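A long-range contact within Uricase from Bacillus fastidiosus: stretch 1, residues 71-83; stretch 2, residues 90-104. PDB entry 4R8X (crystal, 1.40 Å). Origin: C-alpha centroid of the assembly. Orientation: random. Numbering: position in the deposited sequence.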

ATOM      1  N   SER D  71      25.715   3.561 -12.001  1.00 14.71           N
ATOM      2  CA  SER D  71      26.267   3.085 -13.262  1.00 14.23           C
ATOM      3  C   SER D  71      25.577   1.821 -13.747  1.00 13.83           C
ATOM      4  O   SER D  71      25.395   1.632 -14.947  1.00 12.75           O
ATOM      5  CB  SER D  71      27.770   2.845 -13.125  1.00 14.95           C
ATOM      6  OG  SER D  71      28.414   4.037 -12.736  1.00 16.79           O
ATOM      7  N   MET D  72      25.180   0.958 -12.818  1.00 14.47           N
ATOM      8  CA  MET D  72      24.424  -0.242 -13.181  1.00 13.65           C
ATOM      9  C   MET D  72      23.094   0.116 -13.813  1.00 12.55           C
ATOM     10  O   MET D  72      22.658  -0.521 -14.779  1.00 12.03           O
ATOM     11  CB  MET D  72      24.156  -1.127 -11.976  1.00 14.28           C
ATOM     12  CG  MET D  72      25.376  -1.611 -11.259  1.00 15.22           C
ATOM     13  SD  MET D  72      24.864  -2.647  -9.880  1.00 16.19           S
ATOM     14  CE  MET D  72      26.301  -2.466  -8.849  1.00 15.64           C
ATOM     15  N   LYS D  73      22.440   1.121 -13.238  1.00 13.28           N
ATOM     16  CA  LYS D  73      21.184   1.612 -13.759  1.00 14.55           C
ATOM     17  C   LYS D  73      21.361   2.115 -15.193  1.00 13.88           C
ATOM     18  O   LYS D  73      20.588   1.761 -16.077  1.00 14.47           O
ATOM     19  CB  LYS D  73      20.640   2.710 -12.843  1.00 15.61           C
ATOM     20  CG  LYS D  73      19.485   3.508 -13.429  1.00 17.54           C
ATOM     21  CD  LYS D  73      19.249   4.793 -12.658  1.00 21.88           C
ATOM     22  CE  LYS D  73      20.430   5.750 -12.781  1.00 23.58           C
ATOM     23  NZ  LYS D  73      20.537   6.442 -14.089  1.00 25.78           N
ATOM     24  N   ASN D  74      22.404   2.914 -15.427  1.00 13.81           N
ATOM     25  CA  ASN D  74      22.696   3.414 -16.768  1.00 13.33           C
ATOM     26  C   ASN D  74      22.968   2.275 -17.744  1.00 12.60           C
ATOM     27  O   ASN D  74      22.518   2.293 -18.880  1.00 12.59           O
ATOM     28  CB  ASN D  74      23.904   4.361 -16.758  1.00 14.12           C
ATOM     29  CG  ASN D  74      23.645   5.648 -15.997  1.00 15.07           C
ATOM     30  OD1 ASN D  74      22.503   6.074 -15.852  1.00 15.25           O
ATOM     31  ND2 ASN D  74      24.720   6.290 -15.528  1.00 16.02           N
ATOM     32  N   PHE D  75      23.717   1.281 -17.283  1.00 11.47           N
ATOM     33  CA  PHE D  75      24.034   0.106 -18.090  1.00 13.24           C
ATOM     34  C   PHE D  75      22.759  -0.578 -18.587  1.00 12.90           C
ATOM     35  O   PHE D  75      22.626  -0.888 -19.779  1.00 12.50           O
ATOM     36  CB  PHE D  75      24.854  -0.860 -17.239  1.00 13.49           C
ATOM     37  CG  PHE D  75      25.545  -1.959 -18.015  1.00 14.23           C
ATOM     38  CD1 PHE D  75      24.881  -3.141 -18.322  1.00 14.13           C
ATOM     39  CD2 PHE D  75      26.877  -1.831 -18.385  1.00 13.91           C
ATOM     40  CE1 PHE D  75      25.524  -4.168 -19.008  1.00 12.93           C
ATOM     41  CE2 PHE D  75      27.523  -2.853 -19.069  1.00 14.17           C
ATOM     42  CZ  PHE D  75      26.851  -4.017 -19.379  1.00 14.18           C
ATOM     43  N   ILE D  76      21.810  -0.809 -17.679  1.00 12.89           N
ATOM     44  CA  ILE D  76      20.601  -1.520 -18.036  1.00 13.36           C
ATOM     45  C   ILE D  76      19.789  -0.691 -19.012  1.00 12.79           C
ATOM     46  O   ILE D  76      19.336  -1.179 -20.048  1.00 12.77           O
ATOM     47  CB  ILE D  76      19.760  -1.847 -16.785  1.00 14.03           C
ATOM     48  CG1 ILE D  76      20.507  -2.842 -15.884  1.00 14.95           C
ATOM     49  CG2 ILE D  76      18.371  -2.385 -17.176  1.00 14.88           C
ATOM     50  CD1 ILE D  76      19.931  -2.925 -14.480  1.00 14.98           C
ATOM     51  N   GLN D  77      19.628   0.582 -18.684  1.00 13.95           N
ATOM     52  CA  GLN D  77      18.820   1.451 -19.512  1.00 15.26           C
ATOM     53  C   GLN D  77      19.385   1.596 -20.934  1.00 15.08           C
ATOM     54  O   GLN D  77      18.634   1.618 -21.910  1.00 16.38           O
ATOM     55  CB  GLN D  77      18.604   2.795 -18.805  1.00 16.63           C
ATOM     56  CG  GLN D  77      17.666   2.646 -17.587  1.00 18.31           C
ATOM     57  CD  GLN D  77      17.632   3.867 -16.694  1.00 19.79           C
ATOM     58  OE1 GLN D  77      18.461   4.762 -16.820  1.00 20.43           O
ATOM     59  NE2 GLN D  77      16.663   3.903 -15.778  1.00 19.38           N
ATOM     60  N   ARG D  78      20.705   1.637 -21.067  1.00 14.59           N
ATOM     61  CA  ARG D  78      21.284   1.734 -22.395  1.00 15.52           C
ATOM     62  C   ARG D  78      21.157   0.433 -23.178  1.00 14.76           C
ATOM     63  O   ARG D  78      20.963   0.443 -24.395  1.00 15.93           O
ATOM     64  CB  ARG D  78      22.731   2.199 -22.314  1.00 17.28           C
ATOM     65  CG  ARG D  78      22.804   3.666 -21.972  1.00 19.57           C
ATOM     66  CD  ARG D  78      24.208   4.135 -21.733  1.00 22.06           C
ATOM     67  NE  ARG D  78      24.223   5.200 -20.742  1.00 23.63           N
ATOM     68  CZ  ARG D  78      25.333   5.766 -20.292  1.00 24.10           C
ATOM     69  NH1 ARG D  78      26.503   5.369 -20.769  1.00 23.50           N
ATOM     70  NH2 ARG D  78      25.271   6.728 -19.381  1.00 25.66           N
ATOM     71  N   HIS D  79      21.258  -0.695 -22.486  1.00 14.01           N
ATOM     72  CA  HIS D  79      21.065  -1.963 -23.164  1.00 13.91           C
ATOM     73  C   HIS D  79      19.612  -2.205 -23.579  1.00 12.87           C
ATOM     74  O   HIS D  79      19.360  -2.959 -24.514  1.00 12.64           O
ATOM     75  CB  HIS D  79      21.641  -3.122 -22.348  1.00 14.32           C
ATOM     76  CG  HIS D  79      23.131  -3.204 -22.433  1.00 14.50           C
ATOM     77  ND1 HIS D  79      23.961  -2.369 -21.715  1.00 14.77           N
ATOM     78  CD2 HIS D  79      23.941  -3.971 -23.205  1.00 15.69           C
ATOM     79  CE1 HIS D  79      25.220  -2.638 -22.022  1.00 15.31           C
ATOM     80  NE2 HIS D  79      25.234  -3.604 -22.924  1.00 15.83           N
ATOM     81  N   ALA D  80      18.662  -1.540 -22.923  1.00 13.24           N
ATOM     82  CA  ALA D  80      17.282  -1.610 -23.375  1.00 13.16           C
ATOM     83  C   ALA D  80      17.119  -0.984 -24.758  1.00 13.11           C
ATOM     84  O   ALA D  80      16.256  -1.391 -25.535  1.00 12.94           O
ATOM     85  CB  ALA D  80      16.356  -0.939 -22.376  1.00 14.13           C
ATOM     86  N   ALA D  81      17.969  -0.013 -25.076  1.00 14.15           N
ATOM     87  CA  ALA D  81      17.901   0.632 -26.381  1.00 15.91           C
ATOM     88  C   ALA D  81      18.511  -0.245 -27.469  1.00 17.02           C
ATOM     89  O   ALA D  81      18.039  -0.241 -28.598  1.00 18.56           O
ATOM     90  CB  ALA D  81      18.566   2.002 -26.352  1.00 15.99           C
ATOM     91  N   SER D  82      19.541  -1.011 -27.119  1.00 16.67           N
ATOM     92  CA  SER D  82      20.272  -1.819 -28.099  1.00 16.52           C
ATOM     93  C   SER D  82      19.736  -3.245 -28.270  1.00 17.58           C
ATOM     94  O   SER D  82      20.045  -3.914 -29.261  1.00 19.79           O
ATOM     95  CB  SER D  82      21.769  -1.850 -27.764  1.00 16.74           C
ATOM     96  OG  SER D  82      22.008  -2.358 -26.462  1.00 17.33           O
ATOM     97  N   TYR D  83      18.946  -3.713 -27.305  1.00 17.61           N
ATOM     98  CA  TYR D  83      18.348  -5.049 -27.384  1.00 16.48           C
ATOM     99  C   TYR D  83      17.469  -5.174 -28.622  1.00 17.20           C
ATOM    100  O   TYR D  83      16.631  -4.310 -28.873  1.00 17.15           O
ATOM    101  CB  TYR D  83      17.508  -5.314 -26.137  1.00 15.37           C
ATOM    102  CG  TYR D  83      16.829  -6.667 -26.097  1.00 14.93           C
ATOM    103  CD1 TYR D  83      17.562  -7.846 -26.187  1.00 15.25           C
ATOM    104  CD2 TYR D  83      15.452  -6.762 -25.958  1.00 13.14           C
ATOM    105  CE1 TYR D  83      16.926  -9.083 -26.124  1.00 15.11           C
ATOM    106  CE2 TYR D  83      14.819  -7.981 -25.887  1.00 13.77           C
ATOM    107  CZ  TYR D  83      15.547  -9.137 -25.985  1.00 14.53           C
ATOM    108  OH  TYR D  83      14.879 -10.344 -25.915  1.00 16.08           O
ATOM    109  N   GLY D  90      14.935 -12.975 -22.733  1.00 12.85           N
ATOM    110  CA  GLY D  90      15.973 -12.622 -23.685  1.00 13.97           C
ATOM    111  C   GLY D  90      16.704 -11.376 -23.248  1.00 12.54           C
ATOM    112  O   GLY D  90      17.931 -11.349 -23.219  1.00 12.99           O
ATOM    113  N   PHE D  91      15.955 -10.340 -22.875  1.00 11.87           N
ATOM    114  CA  PHE D  91      16.589  -9.110 -22.440  1.00 13.04           C
ATOM    115  C   PHE D  91      17.450  -9.304 -21.190  1.00 12.54           C
ATOM    116  O   PHE D  91      18.572  -8.818 -21.135  1.00 13.30           O
ATOM    117  CB  PHE D  91      15.548  -8.027 -22.185  1.00 12.65           C
ATOM    118  CG  PHE D  91      16.138  -6.737 -21.694  1.00 12.58           C
ATOM    119  CD1 PHE D  91      17.041  -6.034 -22.480  1.00 13.43           C
ATOM    120  CD2 PHE D  91      15.811  -6.239 -20.438  1.00 13.84           C
ATOM    121  CE1 PHE D  91      17.604  -4.851 -22.030  1.00 13.40           C
ATOM    122  CE2 PHE D  91      16.358  -5.057 -19.982  1.00 13.69           C
ATOM    123  CZ  PHE D  91      17.257  -4.352 -20.776  1.00 13.51           C
ATOM    124  N   LEU D  92      16.935 -10.026 -20.195  1.00 11.54           N
ATOM    125  CA  LEU D  92      17.678 -10.225 -18.960  1.00 11.71           C
ATOM    126  C   LEU D  92      18.979 -10.998 -19.196  1.00 12.68           C
ATOM    127  O   LEU D  92      20.022 -10.644 -18.642  1.00 12.71           O
ATOM    128  CB  LEU D  92      16.810 -10.926 -17.905  1.00 12.22           C
ATOM    129  CG  LEU D  92      15.554 -10.176 -17.451  1.00 12.80           C
ATOM    130  CD1 LEU D  92      14.989 -10.877 -16.229  1.00 13.68           C
ATOM    131  CD2 LEU D  92      15.816  -8.687 -17.166  1.00 14.04           C
ATOM    132  N   GLN D  93      18.925 -12.039 -20.017  1.00 12.61           N
ATOM    133  CA  GLN D  93      20.155 -12.779 -20.284  1.00 12.90           C
ATOM    134  C   GLN D  93      21.172 -11.921 -21.039  1.00 13.94           C
ATOM    135  O   GLN D  93      22.360 -11.962 -20.736  1.00 14.50           O
ATOM    136  CB  GLN D  93      19.896 -14.072 -21.049  1.00 14.42           C
ATOM    137  CG  GLN D  93      21.159 -14.892 -21.203  1.00 15.62           C
ATOM    138  CD  GLN D  93      20.898 -16.269 -21.743  1.00 15.94           C
ATOM    139  OE1 GLN D  93      19.772 -16.763 -21.709  1.00 15.44           O
ATOM    140  NE2 GLN D  93      21.940 -16.906 -22.251  1.00 16.42           N
ATOM    141  N   TYR D  94      20.683 -11.147 -22.006  1.00 13.69           N
ATOM    142  CA  TYR D  94      21.492 -10.198 -22.761  1.00 13.17           C
ATOM    143  C   TYR D  94      22.246  -9.252 -21.826  1.00 13.35           C
ATOM    144  O   TYR D  94      23.455  -9.045 -21.966  1.00 14.34           O
ATOM    145  CB  TYR D  94      20.575  -9.434 -23.724  1.00 14.10           C
ATOM    146  CG  TYR D  94      21.159  -8.251 -24.471  1.00 14.54           C
ATOM    147  CD1 TYR D  94      22.152  -8.416 -25.433  1.00 15.23           C
ATOM    148  CD2 TYR D  94      20.645  -6.970 -24.275  1.00 16.12           C
ATOM    149  CE1 TYR D  94      22.642  -7.328 -26.137  1.00 15.43           C
ATOM    150  CE2 TYR D  94      21.133  -5.887 -24.969  1.00 17.47           C
ATOM    151  CZ  TYR D  94      22.128  -6.065 -25.898  1.00 17.40           C
ATOM    152  OH  TYR D  94      22.603  -4.980 -26.594  1.00 18.44           O
ATOM    153  N   VAL D  95      21.536  -8.685 -20.858  1.00 12.79           N
ATOM    154  CA  VAL D  95      22.140  -7.760 -19.897  1.00 12.93           C
ATOM    155  C   VAL D  95      23.150  -8.428 -18.963  1.00 12.14           C
ATOM    156  O   VAL D  95      24.229  -7.885 -18.737  1.00 13.34           O
ATOM    157  CB  VAL D  95      21.058  -7.010 -19.090  1.00 13.95           C
ATOM    158  CG1 VAL D  95      21.676  -6.199 -17.947  1.00 14.75           C
ATOM    159  CG2 VAL D  95      20.246  -6.098 -20.010  1.00 15.27           C
ATOM    160  N   CYS D  96      22.795  -9.596 -18.425  1.00 12.72           N
ATOM    161  CA  CYS D  96      23.711 -10.370 -17.586  1.00 12.91           C
ATOM    162  C   CYS D  96      25.028 -10.626 -18.301  1.00 12.75           C
ATOM    163  O   CYS D  96      26.105 -10.412 -17.743  1.00 13.19           O
ATOM    164  CB  CYS D  96      23.094 -11.725 -17.236  1.00 14.67           C
ATOM    165  SG  CYS D  96      21.745 -11.707 -16.036  1.00 15.00           S
ATOM    166  N   GLU D  97      24.925 -11.114 -19.529  1.00 12.79           N
ATOM    167  CA  GLU D  97      26.127 -11.454 -20.287  1.00 13.20           C
ATOM    168  C   GLU D  97      26.939 -10.204 -20.579  1.00 14.57           C
ATOM    169  O   GLU D  97      28.171 -10.226 -20.522  1.00 14.76           O
ATOM    170  CB  GLU D  97      25.742 -12.198 -21.560  1.00 14.45           C
ATOM    171  CG  GLU D  97      25.279 -13.607 -21.236  1.00 15.20           C
ATOM    172  CD  GLU D  97      24.622 -14.346 -22.385  1.00 17.08           C
ATOM    173  OE1 GLU D  97      24.213 -13.714 -23.383  1.00 19.06           O
ATOM    174  OE2 GLU D  97      24.514 -15.584 -22.275  1.00 17.04           O
ATOM    175  N   ALA D  98      26.249  -9.104 -20.864  1.00 14.63           N
ATOM    176  CA  ALA D  98      26.922  -7.842 -21.151  1.00 14.42           C
ATOM    177  C   ALA D  98      27.702  -7.335 -19.936  1.00 14.29           C
ATOM    178  O   ALA D  98      28.844  -6.883 -20.072  1.00 13.99           O
ATOM    179  CB  ALA D  98      25.910  -6.802 -21.615  1.00 14.23           C
ATOM    180  N   PHE D  99      27.092  -7.403 -18.751  1.00 14.16           N
ATOM    181  CA  PHE D  99      27.799  -7.025 -17.528  1.00 14.21           C
ATOM    182  C   PHE D  99      29.077  -7.860 -17.370  1.00 15.17           C
ATOM    183  O   PHE D  99      30.146  -7.325 -17.068  1.00 15.55           O
ATOM    184  CB  PHE D  99      26.911  -7.226 -16.289  1.00 13.13           C
ATOM    185  CG  PHE D  99      26.080  -6.027 -15.897  1.00 13.47           C
ATOM    186  CD1 PHE D  99      26.673  -4.853 -15.479  1.00 13.77           C
ATOM    187  CD2 PHE D  99      24.697  -6.115 -15.876  1.00 12.26           C
ATOM    188  CE1 PHE D  99      25.905  -3.768 -15.082  1.00 13.66           C
ATOM    189  CE2 PHE D  99      23.916  -5.043 -15.475  1.00 12.13           C
ATOM    190  CZ  PHE D  99      24.522  -3.861 -15.086  1.00 13.79           C
ATOM    191  N   LEU D 100      28.964  -9.173 -17.574  1.00 15.09           N
ATOM    192  CA  LEU D 100      30.117 -10.060 -17.414  1.00 14.71           C
ATOM    193  C   LEU D 100      31.207  -9.770 -18.436  1.00 16.05           C
ATOM    194  O   LEU D 100      32.396  -9.900 -18.130  1.00 16.19           O
ATOM    195  CB  LEU D 100      29.685 -11.521 -17.472  1.00 14.42           C
ATOM    196  CG  LEU D 100      28.904 -11.998 -16.245  1.00 15.53           C
ATOM    197  CD1 LEU D 100      28.330 -13.379 -16.475  1.00 16.05           C
ATOM    198  CD2 LEU D 100      29.786 -11.970 -14.996  1.00 16.21           C
ATOM    199  N   ALA D 101      30.813  -9.365 -19.640  1.00 15.40           N
ATOM    200  CA  ALA D 101      31.794  -9.052 -20.675  1.00 16.90           C
ATOM    201  C   ALA D 101      32.530  -7.773 -20.323  1.00 16.39           C
ATOM    202  O   ALA D 101      33.725  -7.637 -20.598  1.00 18.55           O
ATOM    203  CB  ALA D 101      31.118  -8.919 -22.028  1.00 18.22           C
ATOM    204  N   LYS D 102      31.811  -6.830 -19.717  1.00 15.69           N
ATOM    205  CA  LYS D 102      32.386  -5.529 -19.393  1.00 16.51           C
ATOM    206  C   LYS D 102      33.294  -5.581 -18.161  1.00 17.27           C
ATOM    207  O   LYS D 102      34.322  -4.920 -18.121  1.00 18.06           O
ATOM    208  CB  LYS D 102      31.273  -4.498 -19.190  1.00 17.86           C
ATOM    209  CG  LYS D 102      31.759  -3.104 -18.874  1.00 19.12           C
ATOM    210  CD  LYS D 102      32.670  -2.582 -19.956  1.00 20.47           C
ATOM    211  CE  LYS D 102      32.974  -1.116 -19.722  1.00 22.40           C
ATOM    212  NZ  LYS D 102      33.802  -0.586 -20.831  1.00 23.83           N
ATOM    213  N   TYR D 103      32.912  -6.367 -17.160  1.00 16.57           N
ATOM    214  CA  TYR D 103      33.586  -6.345 -15.866  1.00 16.44           C
ATOM    215  C   TYR D 103      34.145  -7.719 -15.504  1.00 17.46           C
ATOM    216  O   TYR D 103      33.438  -8.578 -14.990  1.00 17.80           O
ATOM    217  CB  TYR D 103      32.626  -5.838 -14.779  1.00 15.82           C
ATOM    218  CG  TYR D 103      32.121  -4.445 -15.076  1.00 15.74           C
ATOM    219  CD1 TYR D 103      32.987  -3.359 -15.042  1.00 15.27           C
ATOM    220  CD2 TYR D 103      30.797  -4.219 -15.433  1.00 15.61           C
ATOM    221  CE1 TYR D 103      32.546  -2.080 -15.324  1.00 15.70           C
ATOM    222  CE2 TYR D 103      30.338  -2.937 -15.717  1.00 16.24           C
ATOM    223  CZ  TYR D 103      31.225  -1.874 -15.670  1.00 16.24           C
ATOM    224  OH  TYR D 103      30.792  -0.596 -15.960  1.00 17.94           O
ATOM    225  N   SER D 104      35.436  -7.902 -15.759  1.00 18.00           N
ATOM    226  CA  SER D 104      36.084  -9.203 -15.633  1.00 19.82           C
ATOM    227  C   SER D 104      36.146  -9.701 -14.191  1.00 19.16           C
ATOM    228  O   SER D 104      36.266 -10.898 -13.952  1.00 19.81           O
ATOM    229  CB  SER D 104      37.495  -9.136 -16.211  1.00 21.81           C
ATOM    230  OG  SER D 104      38.274  -8.206 -15.484  1.00 23.34           O
TER

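Two helices of one chain pack here: residues 71-82 of stretch 1 and residues 90-102 of stretch 2. Their N-to-C directions differ by 126°, so they run in roughly opposing senses but cross well away from antiparallel. The axes approach to 10.3 Å. The nearest backbone pairs are Tyr 83 with Phe 91, Ile 76 with Val 95, and Phe 75 with Phe 99. The contact buries 713 Å², both sides summed, and is mostly apolar and aromatic.

Gly 90 lies beside the hydroxyl of Tyr 83; its CA is 3.4 Å from Tyr 83 OH. An ideal CB on Gly 90 would lie 2.3 Å from Tyr 83 OH, a clash, so the bare backbone makes room for the phenol. Tyr 83 OH is hydrogen-bonded elsewhere in the structure. Tyr 83 OH is 3.2 Å from Phe 91 N, but the angle is too poor for a hydrogen bond.

Phe 91 turns its ring edge toward the face of Tyr 83, with ring centroids 5.4 Å apart and planes at 61°. The slightly positive edge hydrogens of Phe 91 thus meet the electron-rich face of Tyr 83. Phe 91 CB also lies over that face, 3.9 Å from the centroid of the Tyr 83 ring, in a CH-pi contact. Phe 91 CE1 is 3.5 Å from Ala 80 CA.

Tyr 94 makes the one hydrogen bond across the stretches. Tyr 94 OH is 2.7 Å from Ser 82 OG, and either hydroxyl could be the donor. Its ring face receives the edge of His 79 in an offset edge-to-face pair, with planes at 64°. His 79 ND1 donates to Phe 75 O at 2.8 Å within its own helix, which helps hold the imidazole in place.

Val 95 adds small aliphatic contacts. Val 95 CG1 is 4.1 Å from Ile 76 CG1, and Val 95 CG2 is 4.0 Å from His 79 CB.

Ala 98 points toward stretch 1 and touches both His 79 and Phe 75. Ala 98 CB is 3.5 Å from His 79 NE2 and 3.7 Å from Phe 75 CZ.

Phe 99 stacks face-to-face on Phe 75, with ring centroids 3.9 Å apart and planes at 16°. The near-parallel rings gain dispersion from broad overlap. Phe 75 CD1 comes within 3.3 Å of Phe 99 CZ. The Phe 75 side chain is a knob in a hole formed by Val 95, Ala 98, Phe 99 and Lys 102.

Lys 102 contributes its aliphatic base, with Lys 102 CB 4.1 Å from Phe 75 CE2, while its end leads away.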